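Local coordinates for metallo-beta-lactamase domain-containing protein (Enterococcus faecalis, PDB 2AZ4) that is of uncertain function but has a metallo-beta-lactamase fold with two bound zinc ions, and is probably a hydrolase, perhaps an RNA-binding exonuclease, at residues A[400-405]-A[416-421]; A[182-187]-A[212-217]; A[14-19]-A[406-411]. All blocks are in the same frame, centred on the assembly; numbering follows the deposited sequence.

In the fold
Contacts 1 and 2 share one sheet of the metallo-beta-lactamase fold, whose strand 399-403 leads to the zinc ligand His404. Contact 2 joins strands 182-186 and 212-216, contact 1 strands 399-403 and 417-418. Their centres lie about 9 Å apart, and strands 212-216 and 399-403 are neighbours, hydrogen-bonded through Val401 N and Leu213 O, 2.8 Å apart. Contact 3 brings loop 14-19, after strand 7-13 of the sheet containing 22-27, onto loop 406-411 between the two strands of contact 1; Arg418 NH1 grips that loop through Glu409 O and Leu411 O. The side chain of Glu216 of contact 2 is about 4 Å from that of His404 at nearest atoms, and Ile18 of contact 3 flanks the zinc site.

Contact 1. Residues A[400-405]-A[416-421]; sequences LVPIHT and GERILP. With ZN (zinc ion), chain D.
Val401 and Pro421 form the apolar centre of this parallel strand pairing at one edge of a metallo-beta-lactamase sheet, their side chains crossing obliquely with Val401 CG1 3.6 Å from Pro421 CG. Phe11 of strand 7-13 packs against both. Pro402 has a second apolar partner: Leu420 leaves its backbone pointing away, yet its CD2 branch returns to lie 3.8 Å from Pro402 CG. Outward from these side chains the backbones pair in the normal parallel manner, with Leu400 straddling Arg418. Leu400 N donates to Glu417 O at 3.0 Å, approaching from above the carbonyl plane, whereas Ile419 N meets Leu400 O at 2.9 Å almost along the C=O axis. The ladder then stops for a chemical reason. Proline has no N-H, so where the next rung would fall Pro402 CD stands 3.3 Å from Ile419 O, and one step further Pro421 CD stands 3.4 Å from Pro402 O. At the polar edge, Arg418 runs out with CG anti to the backbone N (chi1 -176°), passes its CG by the Pro402 ring and bends at chi3 (71°). That bend sends the guanidinium to the loop between the strands, where NH1 is hydrogen-bonded to both Glu409 O and Leu411 O. Further along the segment 400-405, His404 takes no part in the pairing but shares a zinc ion with Asp96, His97, Asp189 and two waters; its NE2 binds the metal at 2.3 Å.

Contact 2. Residues A[182-187]-A[212-217]; sequences HFITYT and LLMMEG
A beta-alpha-beta unit, strand 182-186, helix 197-207 and strand 212-216, closes here as its two strands pair side by side inside the sheet. They run parallel within 2°, their axes 4.7 Å apart. Three backbone bonds carry the ladder, each directed nearly along the C=O axis of its acceptor: Thr185 N reaches Leu212 O at 2.8 Å, Met214 N reaches Thr185 O at 2.7 Å, and Thr187 N reaches Met214 O at 3.0 Å. A side chain supplies a fourth bond. Thr187 OG1, set between its own backbone N and carbonyl carbon (chi1 60°), accepts a hydrogen bond from Glu216 N at 3.3 Å, continuing the pairing past the last backbone rung. On the face bearing Ile184, Leu212 and Met214, Ile184 and Leu212 lie side by side, and the contact of Ile184 CG2 with Leu212 CB is tight at 3.5 Å. Met214 bends at chi3 (-66°), which brings its CE to within 3.7 Å of Ile184 CD1 and over the Thr185 carbonyl. Val9 of strand 7-13 packs onto this face. On the other face Leu213 CD1 meets two threonine methyls from different directions: CG2 of Thr185, which runs alongside Leu213, and, at 3.7 Å, CG2 of Thr187, which crosses it at about a right angle; helix 385-395 packs on Leu213 and Met215. Glu216 lies near the metal centre, where OE1 is hydrogen-bonded to His382 ND1 and Leu190 N, and OE2 to Val218 N. Its side chain packs against the zinc ligands Asp189 and His404, consistent with a second-shell position. Such a buried parallel pair, with the zinc ligand Asp189 just past the end of one strand, belongs to the alpha-beta/beta-alpha sandwich of the metallo-beta-lactamase fold.

Contact 3. Residues A[14-19]-A[406-411]; sequences GILTIG and LKPEKL
Leu406 holds CG anti to its carbonyl carbon (chi1 -49°), and its chi2 carries CD1 straight on and so turns the second methyl, CD2, aside onto the facing loop. There CD2 lies 3.9 Å from Thr17 CA and 4.0 Å from Ile18 CG1. Ile18 also has CG1 anti to the carbonyl carbon (chi1 -57°), and the two side chains cross at about a right angle. Leu16 has an unusual backbone, with positive phi, and a chi1 of -129°, well away from the staggered positions; its two branches divide the work. CD1 approaches the Leu406 carbonyl obliquely, 3.8 Å from its O, while CD2 comes crosswise to the Pro408 ring, 3.7 Å from CD. Pro408 starts a short 3-10 turn, in which Lys410 N bonds back to Lys407 O at 3.1 Å. The contact thus joins the loop between strands 7-13 and 22-27 of one sheet to the loop after strand 399-403, which shares a sheet with 182-186 and 212-216. It also borders the active site, since the side chain of Ile18 approaches a zinc ion to about 5 Å between nearest atoms and touches the ligand His404. No hydrogen bond crosses between the loops; Leu406 N is instead bonded to Ser221 OG. Between 14-19 and 406-411 the contact is therefore apolar, with no directional bond across it.

Contact 1. Residues A[400-405]-A[416-421]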
loop_
_atom_site.group_PDB
_atom_site.type_symbol
_atom_site.label_atom_id
_atom_site.label_comp_id
_atom_site.label_asym_id
_atom_site.label_seq_id
_atom_site.Cartn_x
_atom_site.Cartn_y
_atom_site.Cartn_z
ATOM N N LEU A 400 -21.946 -9.412 1.407
ATOM C CA LEU A 400 -20.484 -9.380 1.478
ATOM C C LEU A 400 -19.899 -9.830 0.147
ATOM O O LEU A 400 -20.317 -10.867 -0.401
ATOM C CB LEU A 400 -20.017 -10.312 2.607
ATOM C CG LEU A 400 -18.660 -10.297 3.346
ATOM C CD1 LEU A 400 -17.929 -11.605 3.176
ATOM C CD2 LEU A 400 -17.742 -9.072 3.117
ATOM N N VAL A 401 -18.932 -9.060 -0.377
ATOM C CA VAL A 401 -18.208 -9.455 -1.576
ATOM C C VAL A 401 -16.705 -9.586 -1.282
ATOM O O VAL A 401 -16.020 -8.562 -1.225
ATOM C CB VAL A 401 -18.388 -8.399 -2.726
ATOM C CG1 VAL A 401 -17.747 -8.894 -4.034
ATOM C CG2 VAL A 401 -19.823 -8.060 -2.932
ATOM N N PRO A 402 -16.183 -10.820 -1.073
ATOM C CA PRO A 402 -14.733 -10.915 -0.948
ATOM C C PRO A 402 -14.010 -10.505 -2.234
ATOM O O PRO A 402 -14.445 -10.855 -3.349
ATOM C CB PRO A 402 -14.498 -12.400 -0.653
ATOM C CG PRO A 402 -15.834 -12.887 -0.090
ATOM C CD PRO A 402 -16.823 -12.137 -0.885
ATOM N N ILE A 403 -12.938 -9.730 -2.054
ATOM C CA ILE A 403 -12.047 -9.309 -3.134
ATOM C C ILE A 403 -10.634 -9.305 -2.571
ATOM O O ILE A 403 -10.459 -9.522 -1.383
ATOM C CB ILE A 403 -12.388 -7.902 -3.655
ATOM C CG1 ILE A 403 -12.331 -6.870 -2.501
ATOM C CG2 ILE A 403 -13.712 -7.928 -4.412
ATOM C CD1 ILE A 403 -12.448 -5.422 -2.939
ATOM N N HIS A 404 -9.640 -9.095 -3.436
ATOM C CA HIS A 404 -8.246 -9.005 -3.011
ATOM C C HIS A 404 -7.918 -10.236 -2.145
ATOM O O HIS A 404 -7.479 -10.117 -0.994
ATOM C CB HIS A 404 -8.038 -7.680 -2.246
ATOM C CG HIS A 404 -6.684 -7.070 -2.410
ATOM N ND1 HIS A 404 -6.081 -6.909 -3.641
ATOM C CD2 HIS A 404 -5.838 -6.532 -1.502
ATOM C CE1 HIS A 404 -4.911 -6.316 -3.477
ATOM N NE2 HIS A 404 -4.741 -6.078 -2.186
ATOM N N THR A 405 -8.153 -11.418 -2.723
ATOM C CA THR A 405 -8.086 -12.681 -2.003
ATOM C C THR A 405 -7.920 -13.875 -2.973
ATOM O O THR A 405 -8.444 -13.865 -4.084
ATOM C CB THR A 405 -9.335 -12.854 -1.053
ATOM O OG1 THR A 405 -9.220 -14.068 -0.312
ATOM C CG2 THR A 405 -10.675 -12.831 -1.841
ATOM N N GLY A 416 -25.852 -11.937 6.593
ATOM C CA GLY A 416 -26.587 -11.754 5.342
ATOM C C GLY A 416 -26.081 -12.667 4.262
ATOM O O GLY A 416 -25.726 -13.817 4.524
ATOM N N GLU A 417 -26.046 -12.151 3.040
ATOM C CA GLU A 417 -25.673 -12.945 1.880
ATOM C C GLU A 417 -24.224 -12.688 1.466
ATOM O O GLU A 417 -23.541 -11.835 2.046
ATOM C CB GLU A 417 -26.643 -12.688 0.714
ATOM C CG GLU A 417 -27.858 -13.639 0.675
ATOM C CD GLU A 417 -27.536 -15.044 0.117
ATOM O OE1 GLU A 417 -26.365 -15.302 -0.295
ATOM O OE2 GLU A 417 -28.470 -15.893 0.085
ATOM N N ARG A 418 -23.761 -13.459 0.486
ATOM C CA ARG A 418 -22.414 -13.337 -0.035
ATOM C C ARG A 418 -22.405 -13.528 -1.541
ATOM O O ARG A 418 -23.153 -14.361 -2.071
ATOM C CB ARG A 418 -21.493 -14.361 0.619
ATOM C CG ARG A 418 -20.039 -14.233 0.202
ATOM C CD ARG A 418 -19.186 -15.222 0.946
ATOM N NE ARG A 418 -19.423 -16.592 0.504
ATOM C CZ ARG A 418 -18.793 -17.660 0.995
ATOM N NH1 ARG A 418 -17.882 -17.526 1.952
ATOM N NH2 ARG A 418 -19.068 -18.870 0.524
ATOM N N ILE A 419 -21.558 -12.748 -2.218
ATOM C CA ILE A 419 -21.312 -12.886 -3.651
ATOM C C ILE A 419 -19.821 -13.070 -3.869
ATOM O O ILE A 419 -19.020 -12.254 -3.403
ATOM C CB ILE A 419 -21.753 -11.626 -4.437
ATOM C CG1 ILE A 419 -23.277 -11.503 -4.434
ATOM C CG2 ILE A 419 -21.209 -11.671 -5.877
ATOM C CD1 ILE A 419 -23.797 -10.190 -4.976
ATOM N N LEU A 420 -19.457 -14.142 -4.563
ATOM C CA LEU A 420 -18.087 -14.381 -4.958
ATOM C C LEU A 420 -17.982 -13.961 -6.416
ATOM O O LEU A 420 -18.492 -14.661 -7.302
ATOM C CB LEU A 420 -17.707 -15.849 -4.791
ATOM C CG LEU A 420 -17.894 -16.482 -3.406
ATOM C CD1 LEU A 420 -17.496 -17.933 -3.445
ATOM C CD2 LEU A 420 -17.125 -15.746 -2.321
ATOM N N PRO A 421 -17.327 -12.810 -6.672
ATOM C CA PRO A 421 -17.360 -12.221 -8.011
ATOM C C PRO A 421 -16.401 -12.903 -8.973
ATOM O O PRO A 421 -15.403 -13.507 -8.561
ATOM C CB PRO A 421 -16.937 -10.769 -7.768
ATOM C CG PRO A 421 -16.040 -10.831 -6.577
ATOM C CD PRO A 421 -16.514 -12.012 -5.732
HETATM ZN ZN ZN D . -3.202 -4.544 -1.459
HETATM O O HOH W 1 -1.177 -3.429 -1.118
HETATM O O HOH W 2 -1.922 -6.182 -0.383
#

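Contact 2. Residues A[182-187]-A[212-217]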
loop_
_atom_site.group_PDB
_atom_site.type_symbol
_atom_site.label_atom_id
_atom_site.label_comp_id
_atom_site.label_asym_id
_atom_site.label_seq_id
_atom_site.Cartn_x
_atom_site.Cartn_y
_atom_site.Cartn_z
ATOM N N HIS A 182 -28.851 3.565 -2.647
ATOM C CA HIS A 182 -27.897 2.556 -2.181
ATOM C C HIS A 182 -26.681 3.074 -1.446
ATOM O O HIS A 182 -26.217 4.196 -1.679
ATOM C CB HIS A 182 -27.451 1.659 -3.337
ATOM C CG HIS A 182 -28.590 1.032 -4.060
ATOM N ND1 HIS A 182 -29.226 -0.104 -3.602
ATOM C CD2 HIS A 182 -29.241 1.404 -5.188
ATOM C CE1 HIS A 182 -30.206 -0.416 -4.431
ATOM N NE2 HIS A 182 -30.234 0.480 -5.402
ATOM N N PHE A 183 -26.163 2.207 -0.586
ATOM C CA PHE A 183 -25.014 2.488 0.257
ATOM C C PHE A 183 -24.123 1.261 0.185
ATOM O O PHE A 183 -24.510 0.173 0.635
ATOM C CB PHE A 183 -25.475 2.729 1.706
ATOM C CG PHE A 183 -24.347 2.779 2.723
ATOM C CD1 PHE A 183 -23.106 3.339 2.398
ATOM C CD2 PHE A 183 -24.538 2.291 4.006
ATOM C CE1 PHE A 183 -22.064 3.375 3.331
ATOM C CE2 PHE A 183 -23.509 2.341 4.959
ATOM C CZ PHE A 183 -22.274 2.880 4.628
ATOM N N ILE A 184 -22.938 1.434 -0.405
ATOM C CA ILE A 184 -21.970 0.353 -0.534
ATOM C C ILE A 184 -20.592 0.804 -0.015
ATOM O O ILE A 184 -20.348 1.984 0.146
ATOM C CB ILE A 184 -21.916 -0.200 -1.970
ATOM C CG1 ILE A 184 -21.303 0.815 -2.939
ATOM C CG2 ILE A 184 -23.328 -0.645 -2.418
ATOM C CD1 ILE A 184 -21.084 0.242 -4.321
ATOM N N THR A 185 -19.715 -0.149 0.267
ATOM C CA THR A 185 -18.489 0.135 0.980
ATOM C C THR A 185 -17.350 -0.681 0.400
ATOM O O THR A 185 -17.503 -1.875 0.164
ATOM C CB THR A 185 -18.649 -0.220 2.483
ATOM O OG1 THR A 185 -19.720 0.561 3.037
ATOM C CG2 THR A 185 -17.371 0.077 3.236
ATOM N N TYR A 186 -16.213 -0.015 0.178
ATOM C CA TYR A 186 -14.991 -0.628 -0.304
ATOM C C TYR A 186 -13.951 -0.463 0.789
ATOM O O TYR A 186 -13.644 0.656 1.158
ATOM C CB TYR A 186 -14.536 0.091 -1.569
ATOM C CG TYR A 186 -13.170 -0.343 -2.052
ATOM C CD1 TYR A 186 -12.892 -1.693 -2.332
ATOM C CD2 TYR A 186 -12.135 0.590 -2.193
ATOM C CE1 TYR A 186 -11.624 -2.090 -2.784
ATOM C CE2 TYR A 186 -10.871 0.206 -2.635
ATOM C CZ TYR A 186 -10.621 -1.128 -2.933
ATOM O OH TYR A 186 -9.379 -1.510 -3.381
ATOM N N THR A 187 -13.431 -1.561 1.329
ATOM C CA THR A 187 -12.561 -1.463 2.514
ATOM C C THR A 187 -11.158 -0.949 2.211
ATOM O O THR A 187 -10.483 -0.426 3.100
ATOM C CB THR A 187 -12.398 -2.833 3.261
ATOM O OG1 THR A 187 -11.817 -3.805 2.380
ATOM C CG2 THR A 187 -13.724 -3.325 3.775
ATOM N N LEU A 212 -23.628 -3.421 0.520
ATOM C CA LEU A 212 -22.656 -4.213 -0.188
ATOM C C LEU A 212 -21.255 -3.851 0.294
ATOM O O LEU A 212 -20.768 -2.739 0.040
ATOM C CB LEU A 212 -22.801 -3.981 -1.693
ATOM C CG LEU A 212 -22.024 -4.918 -2.609
ATOM C CD1 LEU A 212 -22.809 -6.226 -2.830
ATOM C CD2 LEU A 212 -21.793 -4.202 -3.927
ATOM N N LEU A 213 -20.636 -4.794 1.004
ATOM C CA LEU A 213 -19.295 -4.638 1.542
ATOM C C LEU A 213 -18.282 -5.359 0.661
ATOM O O LEU A 213 -18.216 -6.591 0.665
ATOM C CB LEU A 213 -19.229 -5.185 2.976
ATOM C CG LEU A 213 -17.868 -5.122 3.702
ATOM C CD1 LEU A 213 -17.436 -3.690 3.794
ATOM C CD2 LEU A 213 -17.981 -5.710 5.111
ATOM N N MET A 214 -17.504 -4.578 -0.081
ATOM C CA MET A 214 -16.415 -5.074 -0.913
ATOM C C MET A 214 -15.134 -5.080 -0.073
ATOM O O MET A 214 -14.541 -4.035 0.160
ATOM C CB MET A 214 -16.276 -4.225 -2.195
ATOM C CG MET A 214 -17.513 -4.319 -3.134
ATOM S SD MET A 214 -17.720 -3.021 -4.378
ATOM C CE MET A 214 -18.008 -1.617 -3.316
ATOM N N MET A 215 -14.734 -6.264 0.387
ATOM C CA MET A 215 -13.714 -6.412 1.427
ATOM C C MET A 215 -12.546 -7.323 1.059
ATOM O O MET A 215 -12.744 -8.439 0.562
ATOM C CB MET A 215 -14.376 -6.898 2.731
ATOM C CG MET A 215 -13.412 -7.239 3.885
ATOM S SD MET A 215 -14.370 -7.475 5.402
ATOM C CE MET A 215 -13.063 -7.840 6.570
ATOM N N GLU A 216 -11.329 -6.851 1.351
ATOM C CA GLU A 216 -10.116 -7.632 1.177
ATOM C C GLU A 216 -10.093 -8.928 2.001
ATOM O O GLU A 216 -10.759 -9.042 3.048
ATOM C CB GLU A 216 -8.872 -6.789 1.517
ATOM C CG GLU A 216 -8.780 -6.416 2.980
ATOM C CD GLU A 216 -7.433 -6.764 3.579
ATOM O OE1 GLU A 216 -6.672 -5.829 3.892
ATOM O OE2 GLU A 216 -7.133 -7.970 3.754
ATOM N N GLY A 217 -9.348 -9.907 1.489
ATOM C CA GLY A 217 -9.158 -11.183 2.166
ATOM C C GLY A 217 -7.739 -11.676 1.992
ATOM O O GLY A 217 -7.500 -12.838 1.644
#

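Contact 3. Residues A[14-19]-A[406-411]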
loop_
_atom_site.group_PDB
_atom_site.type_symbol
_atom_site.label_atom_id
_atom_site.label_comp_id
_atom_site.label_asym_id
_atom_site.label_seq_id
_atom_site.Cartn_x
_atom_site.Cartn_y
_atom_site.Cartn_z
ATOM N N GLY A 14 -8.703 -7.599 -11.023
ATOM C CA GLY A 14 -8.228 -7.872 -9.660
ATOM C C GLY A 14 -8.862 -9.049 -8.955
ATOM O O GLY A 14 -8.642 -9.252 -7.757
ATOM N N ILE A 15 -9.612 -9.856 -9.701
ATOM C CA ILE A 15 -10.337 -11.011 -9.132
ATOM C C ILE A 15 -9.482 -12.282 -9.070
ATOM O O ILE A 15 -8.931 -12.726 -10.074
ATOM C CB ILE A 15 -11.635 -11.320 -9.919
ATOM C CG1 ILE A 15 -12.582 -10.110 -9.943
ATOM C CG2 ILE A 15 -12.326 -12.639 -9.389
ATOM C CD1 ILE A 15 -13.172 -9.708 -8.592
ATOM N N LEU A 16 -9.408 -12.878 -7.887
ATOM C CA LEU A 16 -8.586 -14.082 -7.653
ATOM C C LEU A 16 -7.101 -13.815 -7.875
ATOM O O LEU A 16 -6.354 -14.630 -8.467
ATOM C CB LEU A 16 -9.091 -15.311 -8.441
ATOM C CG LEU A 16 -9.286 -16.585 -7.585
ATOM C CD1 LEU A 16 -7.986 -17.136 -7.020
ATOM C CD2 LEU A 16 -10.291 -16.382 -6.444
ATOM N N THR A 17 -6.687 -12.638 -7.414
ATOM C CA THR A 17 -5.317 -12.238 -7.471
ATOM C C THR A 17 -5.158 -11.099 -6.473
ATOM O O THR A 17 -6.089 -10.353 -6.222
ATOM C CB THR A 17 -4.887 -11.856 -8.922
ATOM O OG1 THR A 17 -3.488 -11.595 -8.954
ATOM C CG2 THR A 17 -5.663 -10.654 -9.457
ATOM N N ILE A 18 -4.002 -11.015 -5.843
ATOM C CA ILE A 18 -3.808 -9.966 -4.860
ATOM C C ILE A 18 -3.136 -8.792 -5.563
ATOM O O ILE A 18 -1.915 -8.698 -5.602
ATOM C CB ILE A 18 -3.036 -10.494 -3.634
ATOM C CG1 ILE A 18 -3.827 -11.687 -3.057
ATOM C CG2 ILE A 18 -2.848 -9.377 -2.614
ATOM C CD1 ILE A 18 -3.421 -12.149 -1.665
ATOM N N GLY A 19 -3.956 -7.942 -6.176
ATOM C CA GLY A 19 -3.457 -6.777 -6.880
ATOM C C GLY A 19 -4.261 -6.476 -8.117
ATOM O O GLY A 19 -4.721 -7.381 -8.822
ATOM N N LEU A 406 -7.141 -14.867 -2.560
ATOM C CA LEU A 406 -7.016 -16.136 -3.299
ATOM C C LEU A 406 -7.997 -17.215 -2.787
ATOM O O LEU A 406 -8.095 -18.296 -3.382
ATOM C CB LEU A 406 -5.577 -16.670 -3.243
ATOM C CG LEU A 406 -4.407 -15.739 -3.568
ATOM C CD1 LEU A 406 -3.067 -16.473 -3.474
ATOM C CD2 LEU A 406 -4.581 -15.131 -4.928
ATOM N N LYS A 407 -8.705 -16.917 -1.693
ATOM C CA LYS A 407 -9.669 -17.859 -1.072
ATOM C C LYS A 407 -10.933 -17.139 -0.605
ATOM O O LYS A 407 -11.220 -17.070 0.596
ATOM C CB LYS A 407 -9.008 -18.628 0.081
ATOM C CG LYS A 407 -7.745 -19.356 -0.363
ATOM C CD LYS A 407 -7.055 -20.126 0.732
ATOM C CE LYS A 407 -5.965 -20.961 0.088
ATOM N NZ LYS A 407 -4.979 -21.449 1.069
ATOM N N PRO A 408 -11.705 -16.589 -1.554
ATOM C CA PRO A 408 -12.870 -15.812 -1.167
ATOM C C PRO A 408 -13.953 -16.628 -0.432
ATOM O O PRO A 408 -14.742 -16.052 0.314
ATOM C CB PRO A 408 -13.392 -15.278 -2.508
ATOM C CG PRO A 408 -12.864 -16.197 -3.509
ATOM C CD PRO A 408 -11.553 -16.652 -3.013
ATOM N N GLU A 409 -13.979 -17.952 -0.622
ATOM C CA GLU A 409 -14.979 -18.810 0.054
ATOM C C GLU A 409 -14.746 -18.904 1.553
ATOM O O GLU A 409 -15.662 -19.259 2.299
ATOM C CB GLU A 409 -15.035 -20.216 -0.566
ATOM C CG GLU A 409 -15.655 -20.204 -1.952
ATOM C CD GLU A 409 -16.325 -21.514 -2.355
ATOM O OE1 GLU A 409 -15.618 -22.386 -2.913
ATOM O OE2 GLU A 409 -17.561 -21.653 -2.164
ATOM N N LYS A 410 -13.533 -18.573 1.990
ATOM C CA LYS A 410 -13.203 -18.569 3.420
ATOM C C LYS A 410 -13.764 -17.346 4.162
ATOM O O LYS A 410 -13.876 -17.349 5.397
ATOM C CB LYS A 410 -11.697 -18.699 3.617
ATOM C CG LYS A 410 -11.149 -20.060 3.219
ATOM C CD LYS A 410 -9.625 -20.161 3.451
ATOM C CE LYS A 410 -9.254 -20.135 4.936
ATOM N NZ LYS A 410 -9.081 -21.502 5.539
ATOM N N LEU A 411 -14.126 -16.304 3.415
ATOM C CA LEU A 411 -14.710 -15.105 4.008
ATOM C C LEU A 411 -16.241 -15.184 4.076
ATOM O O LEU A 411 -16.926 -15.052 3.056
ATOM C CB LEU A 411 -14.255 -13.831 3.266
ATOM C CG LEU A 411 -14.206 -12.578 4.147
ATOM C CD1 LEU A 411 -13.120 -12.687 5.249
ATOM C CD2 LEU A 411 -14.027 -11.298 3.310
#